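Local coordinates for dipeptidase AC. Metallo peptidase. MEROPS family M19 (Rhodobacter sphaeroides, PDB 3LY0), which probably hydrolyses dipeptides as a zinc-dependent metallodipeptidase of the TIM-barrel clan, here holding a phosphinate mimic of L-Ala-D-Ala, at residues A[234-245]-A[286-294]; A[258-267]-A[300-311]. All coordinates share one frame; numbering follows the deposited sequence.

Interaction 1: residues A[234-245]-A[286-294]; sequences SNAHAVTPSTRN and LRHLDHLID. With LY0 ((2R)-3-[(R)-[(1R)-1-aminoethyl](hydroxy)phosphoryl]-2-methylpropanoic acid), chain C.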
loop_
_atom_site.group_PDB
_atom_site.type_symbol
_atom_site.label_atom_id
_atom_site.label_comp_id
_atom_site.label_asym_id
_atom_site.label_seq_id
_atom_site.Cartn_x
_atom_site.Cartn_y
_atom_site.Cartn_z
ATOM N N SER A 234 5.187 4.113 0.036
ATOM C CA SER A 234 5.841 5.329 -0.468
ATOM C C SER A 234 7.278 5.363 0.014
ATOM O O SER A 234 7.567 4.935 1.136
ATOM C CB SER A 234 5.128 6.581 0.052
ATOM O OG SER A 234 3.791 6.646 -0.400
ATOM N N ASN A 235 8.170 5.904 -0.818
ATOM C CA ASN A 235 9.593 5.943 -0.501
ATOM C C ASN A 235 10.115 7.358 -0.296
ATOM O O ASN A 235 9.330 8.292 -0.117
ATOM C CB ASN A 235 10.385 5.163 -1.552
ATOM C CG ASN A 235 9.955 3.701 -1.619
ATOM O OD1 ASN A 235 9.416 3.161 -0.646
ATOM N ND2 ASN A 235 10.173 3.057 -2.765
ATOM N N ALA A 236 11.439 7.519 -0.303
ATOM C CA ALA A 236 12.040 8.801 0.055
ATOM C C ALA A 236 12.308 9.677 -1.158
ATOM O O ALA A 236 13.135 9.333 -2.002
ATOM C CB ALA A 236 13.322 8.576 0.844
ATOM N N HIS A 237 11.622 10.815 -1.223
ATOM C CA HIS A 237 11.781 11.747 -2.336
ATOM C C HIS A 237 13.223 12.228 -2.477
ATOM O O HIS A 237 13.691 12.480 -3.586
ATOM C CB HIS A 237 10.848 12.937 -2.148
ATOM C CG HIS A 237 10.658 13.749 -3.386
ATOM N ND1 HIS A 237 11.482 14.802 -3.717
ATOM C CD2 HIS A 237 9.754 13.645 -4.387
ATOM C CE1 HIS A 237 11.082 15.322 -4.864
ATOM N NE2 HIS A 237 10.036 14.638 -5.290
ATOM N N ALA A 238 13.912 12.349 -1.346
ATOM C CA ALA A 238 15.294 12.833 -1.339
ATOM C C ALA A 238 16.219 11.870 -2.069
ATOM O O ALA A 238 17.276 12.280 -2.559
ATOM C CB ALA A 238 15.766 13.066 0.091
ATOM N N VAL A 239 15.832 10.601 -2.152
ATOM C CA VAL A 239 16.603 9.593 -2.870
ATOM C C VAL A 239 16.118 9.440 -4.312
ATOM O O VAL A 239 16.924 9.419 -5.247
ATOM C CB VAL A 239 16.534 8.235 -2.139
ATOM C CG1 VAL A 239 17.252 7.154 -2.910
ATOM C CG2 VAL A 239 17.090 8.367 -0.724
ATOM N N THR A 240 14.802 9.325 -4.482
ATOM C CA THR A 240 14.188 9.193 -5.801
ATOM C C THR A 240 13.060 10.213 -5.908
ATOM O O THR A 240 12.015 10.042 -5.283
ATOM C CB THR A 240 13.568 7.789 -5.974
ATOM O OG1 THR A 240 14.600 6.800 -5.926
ATOM C CG2 THR A 240 12.806 7.673 -7.298
ATOM N N PRO A 241 13.269 11.291 -6.682
ATOM C CA PRO A 241 12.295 12.391 -6.754
ATOM C C PRO A 241 11.097 12.097 -7.656
ATOM O O PRO A 241 10.790 12.859 -8.578
ATOM C CB PRO A 241 13.127 13.547 -7.314
ATOM C CG PRO A 241 14.141 12.852 -8.168
ATOM C CD PRO A 241 14.526 11.633 -7.372
ATOM N N SER A 242 10.414 10.995 -7.362
ATOM C CA SER A 242 9.125 10.673 -7.968
ATOM C C SER A 242 8.016 11.436 -7.249
ATOM O O SER A 242 8.074 11.614 -6.037
ATOM C CB SER A 242 8.850 9.175 -7.835
ATOM O OG SER A 242 7.472 8.885 -8.056
ATOM N N THR A 243 6.997 11.873 -7.983
ATOM C CA THR A 243 5.834 12.510 -7.351
ATOM C C THR A 243 5.177 11.640 -6.267
ATOM O O THR A 243 4.466 12.161 -5.401
ATOM C CB THR A 243 4.759 12.853 -8.393
ATOM O OG1 THR A 243 4.518 11.697 -9.206
ATOM C CG2 THR A 243 5.262 13.992 -9.300
ATOM N N ARG A 244 5.407 10.331 -6.339
ATOM C CA ARG A 244 4.811 9.382 -5.394
ATOM C C ARG A 244 5.550 9.261 -4.060
ATOM O O ARG A 244 5.019 8.689 -3.100
ATOM C CB ARG A 244 4.666 8.017 -6.051
ATOM C CG ARG A 244 3.378 7.881 -6.849
ATOM C CD ARG A 244 2.192 7.643 -5.922
ATOM N NE ARG A 244 2.106 6.251 -5.474
ATOM C CZ ARG A 244 2.415 5.806 -4.258
ATOM N NH1 ARG A 244 2.861 6.626 -3.313
ATOM N NH2 ARG A 244 2.250 4.518 -3.981
ATOM N N ASN A 245 6.772 9.779 -3.996
ATOM C CA ASN A 245 7.576 9.667 -2.778
ATOM C C ASN A 245 7.395 10.832 -1.798
ATOM O O ASN A 245 6.695 11.810 -2.096
ATOM C CB ASN A 245 9.042 9.429 -3.149
ATOM C CG ASN A 245 9.281 8.021 -3.666
ATOM O OD1 ASN A 245 8.472 7.116 -3.431
ATOM N ND2 ASN A 245 10.395 7.822 -4.351
ATOM N N LEU A 286 18.294 -0.465 -0.004
ATOM C CA LEU A 286 18.897 -0.112 1.276
ATOM C C LEU A 286 19.106 1.384 1.424
ATOM O O LEU A 286 19.114 1.917 2.530
ATOM C CB LEU A 286 20.221 -0.852 1.456
ATOM C CG LEU A 286 20.038 -2.352 1.666
ATOM C CD1 LEU A 286 21.381 -3.065 1.570
ATOM C CD2 LEU A 286 19.345 -2.625 3.002
ATOM N N ARG A 287 19.288 2.073 0.306
ATOM C CA ARG A 287 19.422 3.514 0.323
ATOM C C ARG A 287 18.128 4.127 0.854
ATOM O O ARG A 287 18.142 4.975 1.740
ATOM C CB ARG A 287 19.698 4.004 -1.099
ATOM C CG ARG A 287 20.269 5.395 -1.199
ATOM C CD ARG A 287 20.830 5.629 -2.605
ATOM N NE ARG A 287 21.655 4.505 -3.061
ATOM C CZ ARG A 287 21.491 3.855 -4.216
ATOM N NH1 ARG A 287 20.532 4.215 -5.066
ATOM N NH2 ARG A 287 22.296 2.843 -4.530
ATOM N N HIS A 288 16.995 3.688 0.312
ATOM C CA HIS A 288 15.711 4.195 0.789
ATOM C C HIS A 288 15.446 3.797 2.232
ATOM O O HIS A 288 15.005 4.621 3.027
ATOM C CB HIS A 288 14.577 3.722 -0.110
ATOM C CG HIS A 288 14.421 4.542 -1.350
ATOM N ND1 HIS A 288 13.650 5.686 -1.398
ATOM C CD2 HIS A 288 14.971 4.401 -2.579
ATOM C CE1 HIS A 288 13.720 6.203 -2.613
ATOM N NE2 HIS A 288 14.507 5.437 -3.351
ATOM N N LEU A 289 15.714 2.541 2.572
ATOM C CA LEU A 289 15.473 2.099 3.948
ATOM C C LEU A 289 16.314 2.889 4.933
ATOM O O LEU A 289 15.810 3.342 5.954
ATOM C CB LEU A 289 15.710 0.601 4.119
ATOM C CG LEU A 289 14.607 -0.310 3.593
ATOM C CD1 LEU A 289 15.070 -1.756 3.649
ATOM C CD2 LEU A 289 13.316 -0.128 4.394
ATOM N N ASP A 290 17.590 3.083 4.622
ATOM C CA ASP A 290 18.444 3.868 5.505
ATOM C C ASP A 290 17.898 5.268 5.683
ATOM O O ASP A 290 17.880 5.802 6.790
ATOM C CB ASP A 290 19.858 3.993 4.945
ATOM C CG ASP A 290 20.721 2.763 5.200
ATOM O OD1 ASP A 290 20.330 1.866 5.981
ATOM O OD2 ASP A 290 21.819 2.708 4.602
ATOM N N HIS A 291 17.483 5.888 4.584
ATOM C CA HIS A 291 17.000 7.261 4.657
ATOM C C HIS A 291 15.724 7.348 5.485
ATOM O O HIS A 291 15.573 8.238 6.324
ATOM C CB HIS A 291 16.775 7.857 3.263
ATOM C CG HIS A 291 16.556 9.335 3.278
ATOM N ND1 HIS A 291 17.591 10.236 3.147
ATOM C CD2 HIS A 291 15.433 10.071 3.430
ATOM C CE1 HIS A 291 17.110 11.465 3.210
ATOM N NE2 HIS A 291 15.803 11.392 3.382
ATOM N N LEU A 292 14.808 6.417 5.244
ATOM C CA LEU A 292 13.554 6.380 5.993
ATOM C C LEU A 292 13.803 6.117 7.474
ATOM O O LEU A 292 13.255 6.814 8.326
ATOM C CB LEU A 292 12.607 5.328 5.414
ATOM C CG LEU A 292 12.100 5.619 3.996
ATOM C CD1 LEU A 292 11.378 4.405 3.442
ATOM C CD2 LEU A 292 11.167 6.819 3.999
ATOM N N ILE A 293 14.644 5.130 7.771
ATOM C CA ILE A 293 14.936 4.782 9.155
ATOM C C ILE A 293 15.609 5.938 9.882
ATOM O O ILE A 293 15.297 6.235 11.032
ATOM C CB ILE A 293 15.790 3.505 9.246
ATOM C CG1 ILE A 293 14.968 2.306 8.764
ATOM C CG2 ILE A 293 16.258 3.271 10.683
ATOM C CD1 ILE A 293 15.771 1.063 8.479
ATOM N N ASP A 294 16.540 6.596 9.203
ATOM C CA ASP A 294 17.260 7.702 9.817
ATOM C C ASP A 294 16.344 8.856 10.218
ATOM O O ASP A 294 16.510 9.444 11.286
ATOM C CB ASP A 294 18.346 8.218 8.870
ATOM C CG ASP A 294 19.227 9.256 9.521
ATOM O OD1 ASP A 294 18.886 10.456 9.451
ATOM O OD2 ASP A 294 20.255 8.869 10.113
HETATM P P LY0 C . -0.695 0.855 -7.329
HETATM C C1 LY0 C . -2.209 0.391 -9.630
HETATM N N1 LY0 C . -3.096 -0.336 -7.432
HETATM C C2 LY0 C . -1.910 -0.151 -8.249
HETATM C C4 LY0 C . 0.949 0.772 -8.146
HETATM C C5 LY0 C . 1.627 2.095 -8.363
HETATM C C6 LY0 C . 1.607 2.973 -7.141
HETATM C C7 LY0 C . 2.967 2.007 -9.048
HETATM O O31 LY0 C . -0.666 0.276 -5.934
HETATM O O32 LY0 C . -1.218 2.327 -7.244
HETATM O O61 LY0 C . 1.921 4.286 -7.269
HETATM O O62 LY0 C . 1.277 2.531 -6.027
#

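Interaction 2: residues A[258-267]-A[300-311]; sequences RGMVGLNFAT and HVGMGSDFDGAT. With LY0 ((2R)-3-[(R)-[(1R)-1-aminoethyl](hydroxy)phosphoryl]-2-methylpropanoic acid), chain C.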
loop_
_atom_site.group_PDB
_atom_site.type_symbol
_atom_site.label_atom_id
_atom_site.label_comp_id
_atom_site.label_asym_id
_atom_site.label_seq_id
_atom_site.Cartn_x
_atom_site.Cartn_y
_atom_site.Cartn_z
ATOM N N ARG A 258 4.038 10.004 15.194
ATOM C CA ARG A 258 4.285 8.600 15.544
ATOM C C ARG A 258 3.677 7.679 14.493
ATOM O O ARG A 258 3.023 6.681 14.817
ATOM C CB ARG A 258 3.732 8.259 16.928
ATOM C CG ARG A 258 4.235 9.160 18.046
ATOM C CD ARG A 258 3.606 8.751 19.374
ATOM N NE ARG A 258 3.994 7.399 19.774
ATOM C CZ ARG A 258 3.255 6.602 20.542
ATOM N NH1 ARG A 258 2.074 7.011 20.990
ATOM N NH2 ARG A 258 3.695 5.388 20.856
ATOM N N GLY A 259 3.914 8.025 13.233
ATOM C CA GLY A 259 3.285 7.349 12.110
ATOM C C GLY A 259 4.047 6.165 11.536
ATOM O O GLY A 259 4.734 5.439 12.246
ATOM N N MET A 260 3.902 5.949 10.234
ATOM C CA MET A 260 4.460 4.747 9.629
ATOM C C MET A 260 4.573 4.930 8.131
ATOM O O MET A 260 3.672 5.496 7.484
ATOM C CB MET A 260 3.530 3.564 9.933
ATOM C CG MET A 260 4.033 2.206 9.455
ATOM S SD MET A 260 5.489 1.539 10.364
ATOM C CE MET A 260 5.625 -0.056 9.544
ATOM N N VAL A 261 5.698 4.468 7.584
ATOM C CA VAL A 261 5.880 4.430 6.138
ATOM C C VAL A 261 6.268 3.025 5.717
ATOM O O VAL A 261 7.198 2.436 6.275
ATOM C CB VAL A 261 6.947 5.442 5.651
ATOM C CG1 VAL A 261 7.195 5.265 4.151
ATOM C CG2 VAL A 261 6.494 6.866 5.945
ATOM N N GLY A 262 5.535 2.482 4.747
ATOM C CA GLY A 262 5.889 1.200 4.168
ATOM C C GLY A 262 6.711 1.367 2.900
ATOM O O GLY A 262 6.322 2.111 1.996
ATOM N N LEU A 263 7.852 0.680 2.841
ATOM C CA LEU A 263 8.718 0.716 1.669
ATOM C C LEU A 263 8.066 0.062 0.453
ATOM O O LEU A 263 7.733 -1.121 0.483
ATOM C CB LEU A 263 10.038 0.007 1.971
ATOM C CG LEU A 263 11.078 0.097 0.847
ATOM C CD1 LEU A 263 11.843 1.406 0.901
ATOM C CD2 LEU A 263 12.033 -1.102 0.912
ATOM N N ASN A 264 7.909 0.842 -0.618
ATOM C CA ASN A 264 7.312 0.368 -1.862
ATOM C C ASN A 264 8.387 -0.318 -2.713
ATOM O O ASN A 264 9.467 0.249 -2.917
ATOM C CB ASN A 264 6.702 1.567 -2.593
ATOM C CG ASN A 264 5.798 1.159 -3.730
ATOM O OD1 ASN A 264 6.046 0.161 -4.398
ATOM N ND2 ASN A 264 4.737 1.927 -3.952
ATOM N N PHE A 265 8.118 -1.540 -3.169
ATOM C CA PHE A 265 9.097 -2.275 -3.972
ATOM C C PHE A 265 9.082 -1.852 -5.442
ATOM O O PHE A 265 9.869 -2.363 -6.240
ATOM C CB PHE A 265 8.880 -3.795 -3.925
ATOM C CG PHE A 265 9.022 -4.422 -2.552
ATOM C CD1 PHE A 265 9.531 -3.708 -1.475
ATOM C CD2 PHE A 265 8.635 -5.740 -2.353
ATOM C CE1 PHE A 265 9.631 -4.297 -0.225
ATOM C CE2 PHE A 265 8.746 -6.338 -1.115
ATOM C CZ PHE A 265 9.246 -5.614 -0.048
ATOM N N ALA A 266 8.197 -0.936 -5.814
ATOM C CA ALA A 266 8.132 -0.493 -7.204
ATOM C C ALA A 266 9.468 0.069 -7.659
ATOM O O ALA A 266 10.007 0.983 -7.037
ATOM C CB ALA A 266 7.042 0.557 -7.372
ATOM N N THR A 267 9.988 -0.484 -8.753
ATOM C CA THR A 267 11.258 -0.054 -9.328
ATOM C C THR A 267 11.285 1.467 -9.513
ATOM O O THR A 267 12.284 2.131 -9.192
ATOM C CB THR A 267 11.478 -0.759 -10.679
ATOM O OG1 THR A 267 10.285 -0.627 -11.463
ATOM C CG2 THR A 267 11.728 -2.244 -10.452
ATOM N N HIS A 300 9.208 3.278 12.893
ATOM C CA HIS A 300 8.203 3.898 12.031
ATOM C C HIS A 300 8.365 3.589 10.551
ATOM O O HIS A 300 7.876 4.331 9.699
ATOM C CB HIS A 300 8.169 5.410 12.273
ATOM C CG HIS A 300 7.944 5.769 13.708
ATOM N ND1 HIS A 300 6.714 5.649 14.318
ATOM C CD2 HIS A 300 8.797 6.213 14.663
ATOM C CE1 HIS A 300 6.816 6.014 15.584
ATOM N NE2 HIS A 300 8.067 6.366 15.818
ATOM N N VAL A 301 9.059 2.491 10.265
ATOM C CA VAL A 301 9.297 2.032 8.902
ATOM C C VAL A 301 8.969 0.546 8.789
ATOM O O VAL A 301 9.261 -0.238 9.691
ATOM C CB VAL A 301 10.763 2.236 8.489
ATOM C CG1 VAL A 301 10.943 1.826 7.030
ATOM C CG2 VAL A 301 11.185 3.675 8.712
ATOM N N GLY A 302 8.341 0.151 7.690
ATOM C CA GLY A 302 8.121 -1.257 7.426
ATOM C C GLY A 302 8.081 -1.510 5.938
ATOM O O GLY A 302 8.582 -0.696 5.158
ATOM N N MET A 303 7.501 -2.639 5.544
ATOM C CA MET A 303 7.360 -2.964 4.130
ATOM C C MET A 303 5.993 -2.546 3.620
ATOM O O MET A 303 4.987 -2.670 4.325
ATOM C CB MET A 303 7.531 -4.466 3.896
ATOM C CG MET A 303 8.794 -5.072 4.502
ATOM S SD MET A 303 10.374 -4.582 3.726
ATOM C CE MET A 303 10.985 -3.378 4.905
ATOM N N GLY A 304 5.972 -2.069 2.377
ATOM C CA GLY A 304 4.747 -1.745 1.659
ATOM C C GLY A 304 4.894 -2.168 0.209
ATOM O O GLY A 304 4.889 -1.323 -0.694
ATOM N N SER A 305 4.998 -3.478 0.017
ATOM C CA SER A 305 5.517 -4.105 -1.201
ATOM C C SER A 305 4.982 -3.549 -2.516
ATOM O O SER A 305 5.751 -3.324 -3.456
ATOM C CB SER A 305 5.238 -5.614 -1.156
ATOM O OG SER A 305 3.843 -5.881 -1.204
ATOM N N ASP A 306 3.666 -3.358 -2.581
ATOM C CA ASP A 306 2.984 -3.144 -3.851
ATOM C C ASP A 306 3.047 -4.417 -4.695
ATOM O O ASP A 306 2.982 -4.360 -5.923
ATOM C CB ASP A 306 3.586 -1.955 -4.613
ATOM C CG ASP A 306 2.522 -1.047 -5.223
ATOM O OD1 ASP A 306 1.311 -1.384 -5.197
ATOM O OD2 ASP A 306 2.907 0.025 -5.731
ATOM N N PHE A 307 3.155 -5.572 -4.037
ATOM C CA PHE A 307 3.037 -6.844 -4.755
ATOM C C PHE A 307 1.771 -6.858 -5.620
ATOM O O PHE A 307 0.680 -6.476 -5.167
ATOM C CB PHE A 307 2.983 -8.046 -3.800
ATOM C CG PHE A 307 4.316 -8.474 -3.238
ATOM C CD1 PHE A 307 5.445 -8.561 -4.035
ATOM C CD2 PHE A 307 4.413 -8.847 -1.895
ATOM C CE1 PHE A 307 6.662 -8.988 -3.498
ATOM C CE2 PHE A 307 5.621 -9.266 -1.358
ATOM C CZ PHE A 307 6.743 -9.331 -2.160
ATOM N N ASP A 308 1.937 -7.311 -6.864
ATOM C CA ASP A 308 0.873 -7.397 -7.871
ATOM C C ASP A 308 0.321 -6.054 -8.344
ATOM O O ASP A 308 -0.634 -6.008 -9.121
ATOM C CB ASP A 308 -0.229 -8.370 -7.436
ATOM C CG ASP A 308 0.174 -9.824 -7.639
ATOM O OD1 ASP A 308 0.819 -10.107 -8.670
ATOM O OD2 ASP A 308 -0.143 -10.671 -6.779
ATOM N N GLY A 309 0.952 -4.964 -7.912
ATOM C CA GLY A 309 0.577 -3.635 -8.371
ATOM C C GLY A 309 1.633 -2.918 -9.201
ATOM O O GLY A 309 1.327 -1.929 -9.860
ATOM N N ALA A 310 2.869 -3.410 -9.187
ATOM C CA ALA A 310 3.985 -2.731 -9.844
ATOM C C ALA A 310 5.093 -3.709 -10.201
ATOM O O ALA A 310 5.159 -4.806 -9.664
ATOM C CB ALA A 310 4.535 -1.652 -8.927
ATOM N N THR A 311 5.984 -3.298 -11.096
ATOM C CA THR A 311 7.202 -4.066 -11.343
ATOM C C THR A 311 8.148 -3.857 -10.165
ATOM O O THR A 311 8.343 -2.723 -9.722
ATOM C CB THR A 311 7.904 -3.606 -12.630
ATOM O OG1 THR A 311 7.012 -3.789 -13.736
ATOM C CG2 THR A 311 9.175 -4.419 -12.870
HETATM P P LY0 C . -0.695 0.855 -7.329
HETATM C C1 LY0 C . -2.209 0.391 -9.630
HETATM N N1 LY0 C . -3.096 -0.336 -7.432
HETATM C C2 LY0 C . -1.910 -0.151 -8.249
HETATM C C4 LY0 C . 0.949 0.772 -8.146
HETATM C C5 LY0 C . 1.627 2.095 -8.363
HETATM C C6 LY0 C . 1.607 2.973 -7.141
HETATM C C7 LY0 C . 2.967 2.007 -9.048
HETATM O O31 LY0 C . -0.666 0.276 -5.934
HETATM O O32 LY0 C . -1.218 2.327 -7.244
HETATM O O61 LY0 C . 1.921 4.286 -7.269
HETATM O O62 LY0 C . 1.277 2.531 -6.027
#

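Interaction 1: residues A[234-245]-A[286-294]
The loop that follows strand 230-231 at the catalytic end of this TIM-barrel-clan fold packs on helix 283-296, with H288 of the helix plugged into a bend of the loop. Both ring nitrogens of H288 are used. H288 ND1 accepts from the backbone N of A236 at 3.1 Å, the donor almost in the ring plane. H288 NE2 donates to T240 OG1 at 2.9 Å, again in the ring plane. The bonds leave from the two nitrogens either side of CE1, which should fix the rotation of the ring. T240 OG1 is also bonded to the carbonyl of R271. V239 lies over one face of the ring, toward its rim: V239 CG1, anti to the backbone N (chi1 176°), stands 3.6 Å from the H288 ring centroid in a CH-pi contact. V239 CG2 passes H291 CB at 4.0 Å. H291 lies beside A236 and A238, its CD2 3.7 Å from A236 CB, and its NE2 is bonded to D248.

Inside the loop, N245 ND2 binds T240 O, and its OD1 takes the N-H of N235 from above the carbonyl plane. R244 NE gives a hydrogen bond of 2.7 Å to O61 of the phosphinate LY0, and R244 NH2 gives one of 3.0 Å to O62, so two N-H groups grip the carboxylate. NH1 binds S234 OG in the guanidinium plane, and that hydroxyl is also bonded to S211 OG. Strand 260-263 lies alongside, where L263 touches N235, H288 and L292, while helix 267-270 meets the loop at N235, S242 and R244.

Interaction 2: residues A[258-267]-A[300-311]
F265 turns its edge to the face of F307, with centroids 5.5 Å apart and planes at 82°. S305 lies over one face of F265, its CA 3.7 Å from the centroid in a CH-pi contact. M303 brings its sulfur to the F265 edge, M303 SD 4.0 Å from F265 CE1, as a Met-aromatic contact.

N264 crosses D306 with amide and carboxylate planes 69° apart. Its CG is anti to the backbone N (chi1 -167°), which carries N264 ND2 to D306 OD2 at 3.2 Å, above the carboxylate plane. ND2 also binds the H233 carbonyl, and OD1 takes the N-H of A266 in an Asx turn. With an alanine in its place, D306 OD2 and the H233 carbonyl would probably lose a donor, and A266 N the oxygen that closes its Asx turn. D306 OD1 comes within 2.7 Å of LY0 O31, and A310 CB packs against A266 CB.

Upstream the backbones pair in parallel register, V261 with V301 and L263 with M303. L263 N binds G302 O at 2.8 Å, and at the start of the pair H300 ND1 reaches G259 O. Adjacent parallel strands that run on into loops bearing ligand residues are typical of TIM barrels, and here the loop after strand 301-303 brings D306, a zinc-binding residue of this protein, to within about 4 Å (nearest atoms) of a bound zinc.

How the interactions relate
Interaction 2 lies near the centre of the chain, where strands 260-263 and 301-303 pair. Interaction 1 is further out yet still mostly buried, joining a loop to the helix that leads into strand 301-303. Interaction 1 depends largely on a histidine held by two bonds, with small apolar groups around it. Interaction 2 combines a backbone ladder with aromatic packing. They touch directly: N235 OD1 probably accepts from N264 N at 2.8 Å, and S234 N probably donates to G262 O. Both reach the same inhibitor. R244 of interaction 1 donates to its carboxylate; D306 of interaction 2 lies beside both the phosphinate and the carboxylate oxygens.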